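Local coordinates for Mn transporter subunit (Synechocystis sp. PCC 6803, PDB 3UJP), which probably captures manganese in the periplasm as the solute-binding subunit of a manganese uptake transporter, at residues A[34-37]-A[41-44]; A[64-69]-A[270-275]; A[68-73]-A[92-97]. One frame throughout, in Å; residues are numbered along the deposited sequence.

Contact 1: residues A[34-37]-A[41-44]; sequences VLTT and LADM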
ATOM      1  N   VAL A  34       2.823   9.499  -5.840  1.00 71.42           N
ATOM      2  CA  VAL A  34       3.342   9.640  -7.200  1.00 71.22           C
ATOM      3  C   VAL A  34       2.416   9.000  -8.228  1.00 70.46           C
ATOM      4  O   VAL A  34       1.985   7.858  -8.061  1.00 71.81           O
ATOM      5  CB  VAL A  34       4.756   9.047  -7.328  1.00 64.90           C
ATOM      6  CG1 VAL A  34       5.240   9.140  -8.747  1.00 64.23           C
ATOM      7  CG2 VAL A  34       5.694   9.775  -6.424  1.00 64.79           C
ATOM      8  N   LEU A  35       2.123   9.727  -9.299  1.00 67.02           N
ATOM      9  CA  LEU A  35       1.158   9.252 -10.290  1.00 71.17           C
ATOM     10  C   LEU A  35       1.807   9.025 -11.660  1.00 72.16           C
ATOM     11  O   LEU A  35       2.597   9.857 -12.125  1.00 70.99           O
ATOM     12  CB  LEU A  35      -0.003  10.239 -10.417  1.00 68.35           C
ATOM     13  CG  LEU A  35      -1.341   9.538 -10.609  1.00 70.97           C
ATOM     14  CD1 LEU A  35      -1.797   8.922  -9.271  1.00 75.45           C
ATOM     15  CD2 LEU A  35      -2.402  10.477 -11.189  1.00 66.55           C
ATOM     16  N   THR A  36       1.501   7.897 -12.298  1.00 67.94           N
ATOM     17  CA  THR A  36       2.018   7.661 -13.644  1.00 67.19           C
ATOM     18  C   THR A  36       0.922   7.339 -14.644  1.00 68.65           C
ATOM     19  O   THR A  36      -0.105   6.748 -14.312  1.00 67.10           O
ATOM     20  CB  THR A  36       3.122   6.575 -13.714  1.00 67.26           C
ATOM     21  OG1 THR A  36       2.706   5.397 -13.017  1.00 76.56           O
ATOM     22  CG2 THR A  36       4.390   7.080 -13.100  1.00 70.78           C
ATOM     23  N   THR A  37       1.182   7.720 -15.883  1.00 61.78           N
ATOM     24  CA  THR A  37       0.226   7.595 -16.955  1.00 59.94           C
ATOM     25  C   THR A  37      -0.254   6.171 -17.167  1.00 67.21           C
ATOM     26  O   THR A  37      -1.461   5.895 -17.069  1.00 69.10           O
ATOM     27  CB  THR A  37       0.794   8.179 -18.230  1.00 62.49           C
ATOM     28  OG1 THR A  37       2.119   7.676 -18.442  1.00 66.50           O
ATOM     29  CG2 THR A  37       0.872   9.669 -18.063  1.00 67.15           C
ATOM     30  N   LEU A  41       5.047   2.234 -16.881  1.00 66.42           N
ATOM     31  CA  LEU A  41       5.725   3.224 -16.065  1.00 61.04           C
ATOM     32  C   LEU A  41       5.462   2.980 -14.580  1.00 67.83           C
ATOM     33  O   LEU A  41       6.322   3.250 -13.740  1.00 67.63           O
ATOM     34  CB  LEU A  41       5.301   4.633 -16.441  1.00 60.27           C
ATOM     35  CG  LEU A  41       5.924   5.211 -17.696  1.00 61.80           C
ATOM     36  CD1 LEU A  41       5.849   6.725 -17.659  1.00 63.62           C
ATOM     37  CD2 LEU A  41       7.356   4.740 -17.805  1.00 59.84           C
ATOM     38  N   ALA A  42       4.284   2.475 -14.238  1.00 63.92           N
ATOM     39  CA  ALA A  42       3.959   2.322 -12.817  1.00 67.89           C
ATOM     40  C   ALA A  42       4.877   1.309 -12.117  1.00 67.04           C
ATOM     41  O   ALA A  42       5.298   1.539 -10.983  1.00 67.17           O
ATOM     42  CB  ALA A  42       2.470   1.991 -12.608  1.00 61.90           C
ATOM     43  N   ASP A  43       5.199   0.210 -12.811  1.00 69.30           N
ATOM     44  CA  ASP A  43       6.071  -0.846 -12.289  1.00 60.46           C
ATOM     45  C   ASP A  43       7.534  -0.430 -12.251  1.00 60.42           C
ATOM     46  O   ASP A  43       8.237  -0.762 -11.316  1.00 64.98           O
ATOM     47  CB  ASP A  43       5.922  -2.116 -13.113  1.00 50.41           C
ATOM     48  CG  ASP A  43       6.867  -3.214 -12.663  1.00 65.14           C
ATOM     49  OD1 ASP A  43       6.594  -3.841 -11.616  1.00 66.47           O
ATOM     50  OD2 ASP A  43       7.885  -3.455 -13.356  1.00 71.05           O
ATOM     51  N   MET A  44       7.985   0.289 -13.274  1.00 59.63           N
ATOM     52  CA  MET A  44       9.325   0.874 -13.290  1.00 61.31           C
ATOM     53  C   MET A  44       9.564   1.863 -12.153  1.00 66.58           C
ATOM     54  O   MET A  44      10.643   1.874 -11.563  1.00 63.23           O
ATOM     55  CB  MET A  44       9.575   1.630 -14.580  1.00 55.74           C
ATOM     56  CG  MET A  44       9.483   0.807 -15.809  1.00 65.00           C
ATOM     57  SD  MET A  44      10.118   1.731 -17.229  1.00 70.58           S
ATOM     58  CE  MET A  44      11.527   2.576 -16.512  1.00 64.20           C
TER

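Contact 2: residues A[64-69]-A[270-275]; sequences EIHGYE and YVDSLS. With MN (manganese (II) ion), chain D; ZN (zinc ion), chain E.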
ATOM      1  N   GLU A  64      -5.853   1.092 -23.769  1.00 72.31           N
ATOM      2  CA  GLU A  64      -5.197   1.899 -24.784  1.00 71.77           C
ATOM      3  C   GLU A  64      -4.694   3.197 -24.155  1.00 68.33           C
ATOM      4  O   GLU A  64      -5.481   4.057 -23.800  1.00 77.30           O
ATOM      5  CB  GLU A  64      -6.127   2.148 -25.980  1.00 65.81           C
ATOM      6  CG  GLU A  64      -6.010   3.539 -26.606  1.00 78.54           C
ATOM      7  CD  GLU A  64      -4.784   3.689 -27.488  1.00 74.22           C
ATOM      8  OE1 GLU A  64      -4.733   4.640 -28.309  1.00 73.26           O
ATOM      9  OE2 GLU A  64      -3.877   2.845 -27.361  1.00 71.47           O
ATOM     10  N   ILE A  65      -3.372   3.305 -24.016  1.00 72.80           N
ATOM     11  CA  ILE A  65      -2.702   4.402 -23.304  1.00 71.37           C
ATOM     12  C   ILE A  65      -2.510   5.653 -24.129  1.00 68.31           C
ATOM     13  O   ILE A  65      -2.166   6.682 -23.573  1.00 70.81           O
ATOM     14  CB  ILE A  65      -1.256   4.003 -22.823  1.00 69.16           C
ATOM     15  CG1 ILE A  65      -0.402   3.544 -24.012  1.00 66.17           C
ATOM     16  CG2 ILE A  65      -1.287   2.916 -21.756  1.00 70.23           C
ATOM     17  CD1 ILE A  65       1.073   3.736 -23.796  1.00 68.72           C
ATOM     18  N   HIS A  66      -2.681   5.547 -25.445  1.00 72.00           N
ATOM     19  CA  HIS A  66      -2.340   6.620 -26.387  1.00 66.95           C
ATOM     20  C   HIS A  66      -3.478   7.638 -26.539  1.00 73.20           C
ATOM     21  O   HIS A  66      -3.228   8.826 -26.760  1.00 75.87           O
ATOM     22  CB  HIS A  66      -2.069   6.045 -27.776  1.00 68.92           C
ATOM     23  CG  HIS A  66      -0.697   5.480 -27.975  1.00 61.62           C
ATOM     24  ND1 HIS A  66       0.338   6.223 -28.493  1.00 59.78           N
ATOM     25  CD2 HIS A  66      -0.218   4.228 -27.798  1.00 62.82           C
ATOM     26  CE1 HIS A  66       1.412   5.456 -28.601  1.00 62.59           C
ATOM     27  NE2 HIS A  66       1.104   4.245 -28.179  1.00 63.35           N
ATOM     28  N   GLY A  67      -4.726   7.177 -26.452  1.00 73.98           N
ATOM     29  CA  GLY A  67      -5.862   8.059 -26.646  1.00 76.13           C
ATOM     30  C   GLY A  67      -6.885   7.918 -25.550  1.00 78.91           C
ATOM     31  O   GLY A  67      -8.076   8.128 -25.771  1.00 83.20           O
ATOM     32  N   TYR A  68      -6.399   7.560 -24.363  1.00 76.77           N
ATOM     33  CA  TYR A  68      -7.244   7.303 -23.205  1.00 70.04           C
ATOM     34  C   TYR A  68      -8.034   8.561 -22.939  1.00 68.91           C
ATOM     35  O   TYR A  68      -7.598   9.668 -23.286  1.00 69.67           O
ATOM     36  CB  TYR A  68      -6.376   6.910 -21.990  1.00 67.22           C
ATOM     37  CG  TYR A  68      -7.106   6.718 -20.664  1.00 70.22           C
ATOM     38  CD1 TYR A  68      -7.981   5.651 -20.472  1.00 72.27           C
ATOM     39  CD2 TYR A  68      -6.889   7.585 -19.589  1.00 74.50           C
ATOM     40  CE1 TYR A  68      -8.637   5.468 -19.253  1.00 76.49           C
ATOM     41  CE2 TYR A  68      -7.542   7.410 -18.374  1.00 73.13           C
ATOM     42  CZ  TYR A  68      -8.420   6.354 -18.214  1.00 71.88           C
ATOM     43  OH  TYR A  68      -9.080   6.165 -17.015  1.00 79.48           O
ATOM     44  N   GLU A  69      -9.213   8.393 -22.358  1.00 75.79           N
ATOM     45  CA  GLU A  69     -10.034   9.527 -21.985  1.00 76.06           C
ATOM     46  C   GLU A  69     -10.223   9.535 -20.486  1.00 73.47           C
ATOM     47  O   GLU A  69     -11.050   8.795 -19.958  1.00 74.67           O
ATOM     48  CB  GLU A  69     -11.394   9.459 -22.670  1.00 78.97           C
ATOM     49  CG  GLU A  69     -12.104  10.799 -22.785  1.00 85.62           C
ATOM     50  CD  GLU A  69     -11.473  11.669 -23.852  1.00 92.66           C
ATOM     51  OE1 GLU A  69     -11.111  12.837 -23.536  1.00 92.54           O
ATOM     52  OE2 GLU A  69     -11.336  11.162 -25.001  1.00 86.68           O
ATOM     53  N   TYR A 270       3.639  -7.472 -25.465  1.00 65.21           N
ATOM     54  CA  TYR A 270       3.149  -6.490 -24.528  1.00 61.50           C
ATOM     55  C   TYR A 270       3.996  -5.227 -24.568  1.00 63.16           C
ATOM     56  O   TYR A 270       5.167  -5.301 -24.269  1.00 70.81           O
ATOM     57  CB  TYR A 270       3.153  -7.099 -23.140  1.00 60.63           C
ATOM     58  CG  TYR A 270       2.053  -8.135 -22.922  1.00 65.10           C
ATOM     59  CD1 TYR A 270       2.156  -9.427 -23.444  1.00 66.17           C
ATOM     60  CD2 TYR A 270       0.899  -7.817 -22.194  1.00 71.04           C
ATOM     61  CE1 TYR A 270       1.147 -10.371 -23.235  1.00 63.75           C
ATOM     62  CE2 TYR A 270      -0.121  -8.757 -21.985  1.00 67.78           C
ATOM     63  CZ  TYR A 270       0.009 -10.029 -22.505  1.00 67.59           C
ATOM     64  OH  TYR A 270      -1.001 -10.957 -22.290  1.00 72.75           O
ATOM     65  N   VAL A 271       3.430  -4.071 -24.936  1.00 65.96           N
ATOM     66  CA  VAL A 271       4.209  -2.825 -24.939  1.00 60.15           C
ATOM     67  C   VAL A 271       3.670  -1.709 -24.075  1.00 62.41           C
ATOM     68  O   VAL A 271       4.397  -1.121 -23.271  1.00 61.12           O
ATOM     69  CB  VAL A 271       4.354  -2.187 -26.313  1.00 58.50           C
ATOM     70  CG1 VAL A 271       5.805  -2.078 -26.650  1.00 63.61           C
ATOM     71  CG2 VAL A 271       3.567  -2.936 -27.368  1.00 65.75           C
ATOM     72  N   ASP A 272       2.404  -1.383 -24.302  1.00 60.50           N
ATOM     73  CA  ASP A 272       1.799  -0.202 -23.711  1.00 53.45           C
ATOM     74  C   ASP A 272       1.114  -0.527 -22.395  1.00 62.40           C
ATOM     75  O   ASP A 272       0.531   0.352 -21.766  1.00 65.72           O
ATOM     76  CB  ASP A 272       0.828   0.432 -24.703  1.00 62.51           C
ATOM     77  CG  ASP A 272       1.538   1.045 -25.937  1.00 63.14           C
ATOM     78  OD1 ASP A 272       2.755   1.247 -25.911  1.00 61.64           O
ATOM     79  OD2 ASP A 272       0.864   1.351 -26.931  1.00 57.17           O
ATOM     80  N   SER A 273       1.188  -1.788 -21.983  1.00 68.03           N
ATOM     81  CA  SER A 273       0.570  -2.222 -20.735  1.00 67.22           C
ATOM     82  C   SER A 273       0.985  -3.648 -20.382  1.00 65.58           C
ATOM     83  O   SER A 273       1.214  -4.477 -21.264  1.00 71.94           O
ATOM     84  CB  SER A 273      -0.954  -2.128 -20.830  1.00 62.99           C
ATOM     85  OG  SER A 273      -1.577  -3.138 -20.057  1.00 66.13           O
ATOM     86  N   LEU A 274       1.021  -3.920 -19.084  1.00 60.99           N
ATOM     87  CA  LEU A 274       1.402  -5.202 -18.532  1.00 65.29           C
ATOM     88  C   LEU A 274       0.215  -6.093 -18.415  1.00 73.39           C
ATOM     89  O   LEU A 274      -0.790  -5.835 -19.034  1.00 76.38           O
ATOM     90  CB  LEU A 274       1.971  -5.037 -17.140  1.00 60.23           C
ATOM     91  CG  LEU A 274       2.886  -3.877 -16.806  1.00 67.93           C
ATOM     92  CD1 LEU A 274       3.185  -3.900 -15.373  1.00 60.07           C
ATOM     93  CD2 LEU A 274       4.154  -3.981 -17.548  1.00 64.39           C
ATOM     94  N   SER A 275       0.334  -7.139 -17.605  1.00 72.80           N
ATOM     95  CA  SER A 275      -0.754  -8.090 -17.410  1.00 76.78           C
ATOM     96  C   SER A 275      -1.173  -8.157 -15.945  1.00 83.74           C
ATOM     97  O   SER A 275      -0.639  -7.436 -15.103  1.00 86.74           O
ATOM     98  CB  SER A 275      -0.345  -9.479 -17.905  1.00 83.36           C
ATOM     99  OG  SER A 275      -1.468 -10.204 -18.375  1.00 96.18           O
TER
HETATM  100 MN    MN D   1       1.757   2.187 -28.426  1.00 56.71          MN
HETATM  101 ZN    ZN E   2      -9.901  14.169 -24.117  0.60 88.71          ZN

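Contact 3: residues A[68-73]-A[92-97]; sequences YEPTPS and ERWFEQ. With ZN (zinc ion), chain E; ZN (zinc ion), chain G.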
ATOM      1  N   TYR A  68      -6.399   7.560 -24.363  1.00 76.77           N
ATOM      2  CA  TYR A  68      -7.244   7.303 -23.205  1.00 70.04           C
ATOM      3  C   TYR A  68      -8.034   8.561 -22.939  1.00 68.91           C
ATOM      4  O   TYR A  68      -7.598   9.668 -23.286  1.00 69.67           O
ATOM      5  CB  TYR A  68      -6.376   6.910 -21.990  1.00 67.22           C
ATOM      6  CG  TYR A  68      -7.106   6.718 -20.664  1.00 70.22           C
ATOM      7  CD1 TYR A  68      -7.981   5.651 -20.472  1.00 72.27           C
ATOM      8  CD2 TYR A  68      -6.889   7.585 -19.589  1.00 74.50           C
ATOM      9  CE1 TYR A  68      -8.637   5.468 -19.253  1.00 76.49           C
ATOM     10  CE2 TYR A  68      -7.542   7.410 -18.374  1.00 73.13           C
ATOM     11  CZ  TYR A  68      -8.420   6.354 -18.214  1.00 71.88           C
ATOM     12  OH  TYR A  68      -9.080   6.165 -17.015  1.00 79.48           O
ATOM     13  N   GLU A  69      -9.213   8.393 -22.358  1.00 75.79           N
ATOM     14  CA  GLU A  69     -10.034   9.527 -21.985  1.00 76.06           C
ATOM     15  C   GLU A  69     -10.223   9.535 -20.486  1.00 73.47           C
ATOM     16  O   GLU A  69     -11.050   8.795 -19.958  1.00 74.67           O
ATOM     17  CB  GLU A  69     -11.394   9.459 -22.670  1.00 78.97           C
ATOM     18  CG  GLU A  69     -12.104  10.799 -22.785  1.00 85.62           C
ATOM     19  CD  GLU A  69     -11.473  11.669 -23.852  1.00 92.66           C
ATOM     20  OE1 GLU A  69     -11.111  12.837 -23.536  1.00 92.54           O
ATOM     21  OE2 GLU A  69     -11.336  11.162 -25.001  1.00 86.68           O
ATOM     22  N   PRO A  70      -9.465  10.395 -19.798  1.00 74.05           N
ATOM     23  CA  PRO A  70      -9.480  10.520 -18.331  1.00 76.33           C
ATOM     24  C   PRO A  70     -10.878  10.790 -17.730  1.00 85.11           C
ATOM     25  O   PRO A  70     -11.460  11.848 -17.999  1.00 82.23           O
ATOM     26  CB  PRO A  70      -8.557  11.719 -18.060  1.00 76.95           C
ATOM     27  CG  PRO A  70      -7.790  11.926 -19.321  1.00 74.03           C
ATOM     28  CD  PRO A  70      -8.619  11.411 -20.442  1.00 71.45           C
ATOM     29  N   THR A  71     -11.393   9.837 -16.947  1.00 89.17           N
ATOM     30  CA  THR A  71     -12.578  10.050 -16.117  1.00 87.27           C
ATOM     31  C   THR A  71     -12.212  11.141 -15.112  1.00 95.79           C
ATOM     32  O   THR A  71     -11.047  11.556 -15.074  1.00 96.63           O
ATOM     33  CB  THR A  71     -13.064   8.741 -15.400  1.00100.19           C
ATOM     34  OG1 THR A  71     -11.956   7.999 -14.859  1.00 98.85           O
ATOM     35  CG2 THR A  71     -13.838   7.850 -16.368  1.00102.50           C
ATOM     36  N   PRO A  72     -13.193  11.626 -14.308  1.00101.11           N
ATOM     37  CA  PRO A  72     -12.885  12.764 -13.424  1.00 95.17           C
ATOM     38  C   PRO A  72     -12.181  12.342 -12.130  1.00 93.17           C
ATOM     39  O   PRO A  72     -11.409  13.141 -11.589  1.00 91.90           O
ATOM     40  CB  PRO A  72     -14.264  13.374 -13.131  1.00 93.69           C
ATOM     41  CG  PRO A  72     -15.247  12.642 -14.059  1.00 97.65           C
ATOM     42  CD  PRO A  72     -14.630  11.299 -14.278  1.00 95.58           C
ATOM     43  N   SER A  73     -12.452  11.121 -11.656  1.00 95.18           N
ATOM     44  CA  SER A  73     -11.645  10.487 -10.603  1.00 96.11           C
ATOM     45  C   SER A  73     -10.177  10.557 -10.988  1.00 97.65           C
ATOM     46  O   SER A  73      -9.316  10.849 -10.159  1.00 99.12           O
ATOM     47  CB  SER A  73     -12.013   9.016 -10.424  1.00 95.51           C
ATOM     48  OG  SER A  73     -13.411   8.837 -10.333  1.00 98.39           O
ATOM     49  N   GLU A  92       1.176   9.735 -24.287  1.00 68.91           N
ATOM     50  CA  GLU A  92      -0.139   9.992 -23.751  1.00 72.58           C
ATOM     51  C   GLU A  92      -0.639  11.304 -24.393  1.00 73.63           C
ATOM     52  O   GLU A  92      -0.243  12.397 -24.005  1.00 75.39           O
ATOM     53  CB  GLU A  92      -0.053  10.038 -22.221  1.00 70.96           C
ATOM     54  CG  GLU A  92       1.183  10.776 -21.700  1.00 67.79           C
ATOM     55  CD  GLU A  92       2.369   9.877 -21.384  1.00 66.42           C
ATOM     56  OE1 GLU A  92       2.160   8.780 -20.846  1.00 65.03           O
ATOM     57  OE2 GLU A  92       3.516  10.291 -21.636  1.00 66.72           O
ATOM     58  N   ARG A  93      -1.470  11.190 -25.417  1.00 73.08           N
ATOM     59  CA  ARG A  93      -1.869  12.361 -26.176  1.00 68.70           C
ATOM     60  C   ARG A  93      -2.751  13.254 -25.341  1.00 72.61           C
ATOM     61  O   ARG A  93      -2.875  14.457 -25.621  1.00 84.38           O
ATOM     62  CB  ARG A  93      -2.580  11.944 -27.459  1.00 69.54           C
ATOM     63  CG  ARG A  93      -1.678  12.036 -28.676  1.00 66.51           C
ATOM     64  CD  ARG A  93      -2.328  11.539 -29.954  1.00 67.46           C
ATOM     65  NE  ARG A  93      -2.502  10.085 -30.012  1.00 70.39           N
ATOM     66  CZ  ARG A  93      -3.685   9.476 -29.994  1.00 77.83           C
ATOM     67  NH1 ARG A  93      -4.799  10.196 -29.911  1.00 87.34           N
ATOM     68  NH2 ARG A  93      -3.766   8.152 -30.054  1.00 79.52           N
ATOM     69  N   TRP A  94      -3.341  12.658 -24.303  1.00 71.96           N
ATOM     70  CA  TRP A  94      -4.348  13.307 -23.453  1.00 76.25           C
ATOM     71  C   TRP A  94      -3.745  14.057 -22.269  1.00 76.14           C
ATOM     72  O   TRP A  94      -4.448  14.751 -21.536  1.00 83.84           O
ATOM     73  CB  TRP A  94      -5.333  12.264 -22.917  1.00 67.10           C
ATOM     74  CG  TRP A  94      -4.642  11.072 -22.341  1.00 69.53           C
ATOM     75  CD1 TRP A  94      -4.298   9.922 -22.997  1.00 72.15           C
ATOM     76  CD2 TRP A  94      -4.165  10.913 -20.992  1.00 74.49           C
ATOM     77  NE1 TRP A  94      -3.647   9.058 -22.144  1.00 67.54           N
ATOM     78  CE2 TRP A  94      -3.552   9.641 -20.909  1.00 68.54           C
ATOM     79  CE3 TRP A  94      -4.211  11.713 -19.846  1.00 71.42           C
ATOM     80  CZ2 TRP A  94      -3.003   9.160 -19.734  1.00 66.15           C
ATOM     81  CZ3 TRP A  94      -3.654  11.226 -18.678  1.00 67.14           C
ATOM     82  CH2 TRP A  94      -3.063   9.969 -18.631  1.00 64.16           C
ATOM     83  N   PHE A  95      -2.440  13.912 -22.086  1.00 74.94           N
ATOM     84  CA  PHE A  95      -1.793  14.420 -20.900  1.00 75.20           C
ATOM     85  C   PHE A  95      -1.833  15.938 -20.858  1.00 83.02           C
ATOM     86  O   PHE A  95      -2.397  16.501 -19.927  1.00 89.07           O
ATOM     87  CB  PHE A  95      -0.362  13.903 -20.785  1.00 71.23           C
ATOM     88  CG  PHE A  95       0.201  14.061 -19.424  1.00 72.17           C
ATOM     89  CD1 PHE A  95      -0.273  13.281 -18.374  1.00 67.66           C
ATOM     90  CD2 PHE A  95       1.165  15.020 -19.167  1.00 73.03           C
ATOM     91  CE1 PHE A  95       0.221  13.434 -17.093  1.00 62.32           C
ATOM     92  CE2 PHE A  95       1.666  15.187 -17.890  1.00 75.44           C
ATOM     93  CZ  PHE A  95       1.192  14.388 -16.847  1.00 68.68           C
ATOM     94  N   GLU A  96      -1.253  16.596 -21.860  1.00 83.48           N
ATOM     95  CA  GLU A  96      -1.244  18.064 -21.940  1.00 89.25           C
ATOM     96  C   GLU A  96      -2.507  18.681 -21.326  1.00 87.26           C
ATOM     97  O   GLU A  96      -2.455  19.580 -20.481  1.00 89.26           O
ATOM     98  CB  GLU A  96      -1.120  18.496 -23.412  1.00 99.38           C
ATOM     99  CG  GLU A  96      -0.933  19.994 -23.648  1.00 99.80           C
ATOM    100  CD  GLU A  96      -0.921  20.369 -25.134  1.00108.10           C
ATOM    101  OE1 GLU A  96      -1.773  21.183 -25.550  1.00107.84           O
ATOM    102  OE2 GLU A  96      -0.053  19.864 -25.888  1.00114.40           O
ATOM    103  N   GLN A  97      -3.647  18.168 -21.750  1.00 83.91           N
ATOM    104  CA  GLN A  97      -4.925  18.718 -21.351  1.00 85.51           C
ATOM    105  C   GLN A  97      -5.290  18.361 -19.920  1.00 91.22           C
ATOM    106  O   GLN A  97      -5.819  19.184 -19.168  1.00 92.94           O
ATOM    107  CB  GLN A  97      -5.973  18.167 -22.282  1.00 83.29           C
ATOM    108  CG  GLN A  97      -7.314  18.695 -22.032  1.00 89.10           C
ATOM    109  CD  GLN A  97      -7.995  18.935 -23.328  1.00 97.08           C
ATOM    110  OE1 GLN A  97      -9.071  18.396 -23.582  1.00 93.35           O
ATOM    111  NE2 GLN A  97      -7.358  19.730 -24.186  1.00 92.69           N
TER
HETATM  112 ZN    ZN E   2      -9.901  14.169 -24.117  0.60 88.71          ZN
HETATM  113 ZN    ZN G   5       0.780  20.645 -27.460  1.00142.76          ZN

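Contact 1: residues A[34-37]-A[41-44]
Thr36 holds OG1 between its backbone N and carbonyl carbon (chi1 49°), which aims the hydroxyl at the first full turn of the facing helix, while Leu41 swings CG to the side opposite its own carbonyl carbon (chi1 -78°), a torsion that lays its CD1 alongside OG1 of Thr37. The hydroxyl of Thr36 lands on Ala42: OG1 lies 3.3 Å from CA of Ala42 and 3.4 Å from its CB, a contact of an oxygen against aliphatic carbon. A weak hydrogen bond to the backbone O of Glu56 occupies the same hydroxyl. Beside this, CB of Thr36 meets CB of Leu41 at 4.0 Å. The backbones of the two segments come nearest at Thr36 and Ala42, whose CA atoms are 5.7 Å apart. This is the opening of a beta-alpha-beta unit: strand 33-36 ends, a two-residue turn, 37-38, leads into helix 39-49, and the chain runs back over the sheet before strand 54-57 pairs in parallel beside the first. Thr37, just past the strand, and Leu41, in the first turn of the helix, lie side by side and point the same way, with OG1 of Thr37 3.9 Å from CD1 of Leu41. The threonine hydroxyl takes its polar partner from Glu92, through a hydrogen bond to OE1. Leu41 also packs on Leu110, and Ala42 reaches Ser57 at the end of the neighbouring strand.

Contact 2: residues A[64-69]-A[270-275]
Ile65 and Asp272 bring two irregular loops together, their CA atoms 6.5 Å apart, with no strand pairing or helix on either side. The Ile65 side chain crosses that of Asp272 at about a right angle. CG1 and CD1 of Ile65 both lie 3.4 Å from CB of Asp272, and CG2 lies against the backbone O of the same residue. One residue on, His66 has CG anti to its carbonyl carbon (chi1 -81°), and the imidazole reaches the manganese ion, which NE2 binds at 2.2 Å. From the other loop Asp272 supplies OD2 at 1.9 Å, whereas its OD1 stays 2.9 Å from the metal, so the carboxylate coordinates through one oxygen. OD2 sits at the edge of the imidazole, in its plane, and the two flat groups are turned 58° against each other. NE2 of His66 and OD2 of Asp272 are 3.2 Å apart because both hold the same ion, and they are not hydrogen-bonded. His131 and Glu197 complete the site, which gathers residues from far-apart parts of the sequence into the cleft between the two lobes, as in related metal-binding proteins of ABC transporters. Trp133 packs on Asp272. Glu69, at the far end of its segment, binds a separate zinc ion through OE1, well away from this site. Two histidine nitrogens and two acidic residues thus hold the manganese. Ile65 packs on the CB-CG stem of Asp272, while the ion probably offsets the charge of its carboxylate and may also ease the nearness of another acid, OE2 of Glu64, 5.0 Å from OD2 of Asp272.

Contact 3: residues A[68-73]-A[92-97]
Tyr68 presents the edge of its ring to a face of Trp94 in a T-shaped stack. The planes stand at 70° and the centroid of the phenol ring lies 5.7 Å from that of the five-membered ring of the indole. The nearest atom of the edge is CD2 of Tyr68, 4.1 Å above the indole plane and shifted toward its rim. Closer still is the base of the tyrosine side chain, whose CB lies 3.5 Å from NE1 of Trp94. The backbone joins in as well, with the carbonyl O of Tyr68 3.3 Å from CD1 of the indole. With CG of Trp94 between its backbone N and carbonyl carbon (chi1 48°), the indole is turned across both Tyr68 and Pro70. Pro70 meets the other half of the bicycle obliquely, its CG 3.6 Å from CE3 of Trp94. On the face opposite Tyr68 lies CB of Glu92, from the same segment as the indole. The two segments lie in successive connections between strands of the parallel sheet of the amino-terminal lobe: one follows strand 54-57 and leads into helix 72-80, the other follows strand 83-86 and leads into helix 95-100. Glu92 to Phe95 make a type I turn that runs into the second helix, with N of Phe95 bonded to O of Glu92 at 3.3 Å. The polar ends of both aromatics are engaged by neighbours: NE1 of Trp94 bonds to O of Ile65, and OH of Tyr68 to OD1 of Asp74. Glu69 and Glu96, both exposed, each bind a different zinc ion through a single oxygen at 1.9 Å.

In the fold
Contacts 1 and 2 are buried, whereas contact 3 lies farther out and carries exposed carboxylates that hold peripheral zinc ions. Contact 1 is local packing within one beta-alpha-beta unit; contact 2 spans most of the chain and is joined by the manganese ion, and contact 3 relies on aromatic stacking. Contacts 2 and 3 share Tyr68 and Glu69. The loop that carries His66 is tied to the turn 92-95 through the backbone as well, by a probable hydrogen bond from N of Arg93 to O of His66. Thr37 links contact 1 to contact 3, its CG2 packing on Phe95, and Asp43 packs on Leu274 of contact 2.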